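Local structure of bile salt hydrolase/transferase (Clostridium perfringens, 2BJG) at residues I30-R35 and K51-G56. The protein hydrolyses the amide bond of glycine- and taurine-conjugated bile salts, and also joins bile acids to amines as an N-acyltransferase. Sequence-based numbering, arbitrary orientation.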
loop_
_atom_site.group_PDB
_atom_site.type_symbol
_atom_site.label_atom_id
_atom_site.label_comp_id
_atom_site.label_asym_id
_atom_site.label_seq_id
_atom_site.Cartn_x
_atom_site.Cartn_y
_atom_site.Cartn_z
ATOM N N ILE A 30 -0.131 -10.081 -38.161
ATOM C CA ILE A 30 0.144 -11.489 -37.905
ATOM C C ILE A 30 0.960 -12.036 -39.073
ATOM O O ILE A 30 0.548 -11.920 -40.224
ATOM C CB ILE A 30 -1.161 -12.307 -37.734
ATOM C CG1 ILE A 30 -2.076 -11.669 -36.682
ATOM C CG2 ILE A 30 -0.849 -13.760 -37.383
ATOM C CD1 ILE A 30 -1.584 -11.799 -35.273
ATOM N N ILE A 31 2.116 -12.623 -38.772
ATOM C CA ILE A 31 3.016 -13.130 -39.804
ATOM C C ILE A 31 3.123 -14.645 -39.736
ATOM O O ILE A 31 3.418 -15.199 -38.677
ATOM C CB ILE A 31 4.457 -12.552 -39.666
ATOM C CG1 ILE A 31 4.452 -11.061 -39.281
ATOM C CG2 ILE A 31 5.284 -12.832 -40.920
ATOM C CD1 ILE A 31 3.909 -10.128 -40.329
ATOM N N PHE A 32 2.884 -15.305 -40.871
ATOM C CA PHE A 32 3.148 -16.736 -41.011
ATOM C C PHE A 32 4.331 -16.972 -41.949
ATOM O O PHE A 32 4.398 -16.392 -43.032
ATOM C CB PHE A 32 1.912 -17.492 -41.515
ATOM C CG PHE A 32 2.191 -18.924 -41.902
ATOM C CD1 PHE A 32 2.372 -19.906 -40.924
ATOM C CD2 PHE A 32 2.286 -19.287 -43.247
ATOM C CE1 PHE A 32 2.634 -21.232 -41.281
ATOM C CE2 PHE A 32 2.551 -20.608 -43.618
ATOM C CZ PHE A 32 2.725 -21.584 -42.635
ATOM N N ILE A 33 5.259 -17.818 -41.512
ATOM C CA ILE A 33 6.405 -18.212 -42.330
ATOM C C ILE A 33 6.449 -19.738 -42.429
ATOM O O ILE A 33 6.534 -20.426 -41.408
ATOM C CB ILE A 33 7.756 -17.676 -41.767
ATOM C CG1 ILE A 33 7.679 -16.164 -41.504
ATOM C CG2 ILE A 33 8.906 -18.022 -42.720
ATOM C CD1 ILE A 33 8.909 -15.571 -40.806
ATOM N N PRO A 34 6.376 -20.279 -43.660
ATOM C CA PRO A 34 6.481 -21.730 -43.808
ATOM C C PRO A 34 7.894 -22.213 -43.471
ATOM O O PRO A 34 8.814 -21.397 -43.349
ATOM C CB PRO A 34 6.148 -21.962 -45.289
ATOM C CG PRO A 34 6.449 -20.678 -45.966
ATOM C CD PRO A 34 6.186 -19.595 -44.953
ATOM N N ARG A 35 8.060 -23.519 -43.301
ATOM C CA ARG A 35 9.385 -24.074 -43.036
ATOM C C ARG A 35 10.245 -24.069 -44.298
ATOM O O ARG A 35 9.731 -23.883 -45.402
ATOM C CB ARG A 35 9.303 -25.464 -42.390
ATOM C CG ARG A 35 8.583 -26.526 -43.191
ATOM C CD ARG A 35 8.018 -27.599 -42.267
ATOM N NE ARG A 35 7.141 -28.495 -43.002
ATOM C CZ ARG A 35 6.181 -29.244 -42.466
ATOM N NH1 ARG A 35 5.941 -29.222 -41.163
ATOM N NH2 ARG A 35 5.452 -30.021 -43.255
ATOM N N LYS A 51 13.851 -23.765 -40.086
ATOM C CA LYS A 51 13.740 -25.218 -40.010
ATOM C C LYS A 51 12.288 -25.600 -39.709
ATOM O O LYS A 51 11.789 -26.614 -40.194
ATOM C CB LYS A 51 14.698 -25.777 -38.947
ATOM C CG LYS A 51 14.684 -27.294 -38.786
ATOM C CD LYS A 51 15.622 -27.733 -37.661
ATOM C CE LYS A 51 15.557 -29.244 -37.443
ATOM N NZ LYS A 51 16.583 -29.715 -36.453
ATOM N N TYR A 52 11.617 -24.768 -38.918
ATOM C CA TYR A 52 10.222 -24.991 -38.551
ATOM C C TYR A 52 9.352 -23.825 -38.981
ATOM O O TYR A 52 9.806 -22.681 -38.988
ATOM C CB TYR A 52 10.096 -25.166 -37.036
ATOM C CG TYR A 52 10.942 -26.276 -36.464
ATOM C CD1 TYR A 52 10.682 -27.606 -36.782
ATOM C CD2 TYR A 52 11.996 -25.997 -35.597
ATOM C CE1 TYR A 52 11.457 -28.635 -36.257
ATOM C CE2 TYR A 52 12.777 -27.015 -35.064
ATOM C CZ TYR A 52 12.500 -28.331 -35.397
ATOM O OH TYR A 52 13.265 -29.347 -34.873
ATOM N N ALA A 53 8.100 -24.118 -39.328
ATOM C CA ALA A 53 7.127 -23.077 -39.644
ATOM C C ALA A 53 6.843 -22.204 -38.412
ATOM O O ALA A 53 6.802 -22.702 -37.283
ATOM C CB ALA A 53 5.856 -23.687 -40.180
ATOM N N VAL A 54 6.642 -20.907 -38.644
ATOM C CA VAL A 54 6.522 -19.916 -37.570
ATOM C C VAL A 54 5.257 -19.065 -37.753
ATOM O O VAL A 54 4.895 -18.735 -38.873
ATOM C CB VAL A 54 7.790 -19.001 -37.528
ATOM C CG1 VAL A 54 7.629 -17.842 -36.547
ATOM C CG2 VAL A 54 9.043 -19.817 -37.190
ATOM N N LEU A 55 4.595 -18.728 -36.646
ATOM C CA LEU A 55 3.436 -17.828 -36.645
ATOM C C LEU A 55 3.465 -16.896 -35.428
ATOM O O LEU A 55 3.725 -17.339 -34.310
ATOM C CB LEU A 55 2.126 -18.635 -36.652
ATOM C CG LEU A 55 0.794 -17.874 -36.560
ATOM C CD1 LEU A 55 0.554 -17.022 -37.797
ATOM C CD2 LEU A 55 -0.378 -18.828 -36.333
ATOM N N GLY A 56 3.192 -15.610 -35.642
ATOM C CA GLY A 56 3.139 -14.654 -34.537
ATOM C C GLY A 56 2.950 -13.215 -34.967
ATOM O O GLY A 56 2.718 -12.937 -36.146
#
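CB of Leu55 lies at the edge of the Phe32 ring, near its plane, while Val54 O approaches obliquely, 3.5 Å from Phe32 CD1, and Ala53 CB also comes in at an oblique angle. Over one face, nearer its margin than its centre, is N of its own neighbour Pro34. With CG anti to the backbone N (chi1 170°), the ring runs along the strand beside its own carbonyl carbon, toward Ala53. Leu55 CD1 leans over the same side of the sheet toward the other strand, touching Phe32 CB and Ile30; the side chains of Leu55 and Ile30 meet at a slant, CD1 to Ile30 CG2 being 3.6 Å. Tyr289 of strand 288-293 touches both Ile30 and Leu55, so this apolar patch faces the neighbouring sheet. Ile31, Ile33 and Val54 project from the reverse face, Ile33 CB lying 4.4 Å from Val54 CB, and all three pack on Phe67.

Four backbone bonds join the strands in two pairs. Around Ile31 and Gly56, the end of the ladder nearer the deoxycholate-binding Arg18, they are unequal: Ile31 N to Gly56 O is short, 2.7 Å, and almost straight, whereas Gly56 N to Ile31 O is 3.1 Å and bent to 154° at the hydrogen. Ile33 and Val54 exchange two bonds of 2.8 Å each. Ile31 O also receives a CA-H contact from Leu55 CA, at 3.3 Å.

Past the strand ends, Arg35 CB sits 3.5 Å from Lys51 O, but the extended side chain carries its guanidinium away to salt bridges with Glu73 and Asp310. Glu73 also accepts a hydrogen bond from Ala53 N, tying both segments to one carboxylate.

The ladder is classic antiparallel beta pairing, with Phe32 and Leu55 as the non-hydrogen-bonded pair between two hydrogen-bonded ones; it joins strands 29-33 and 54-61 in one antiparallel sheet of this Ntn-hydrolase.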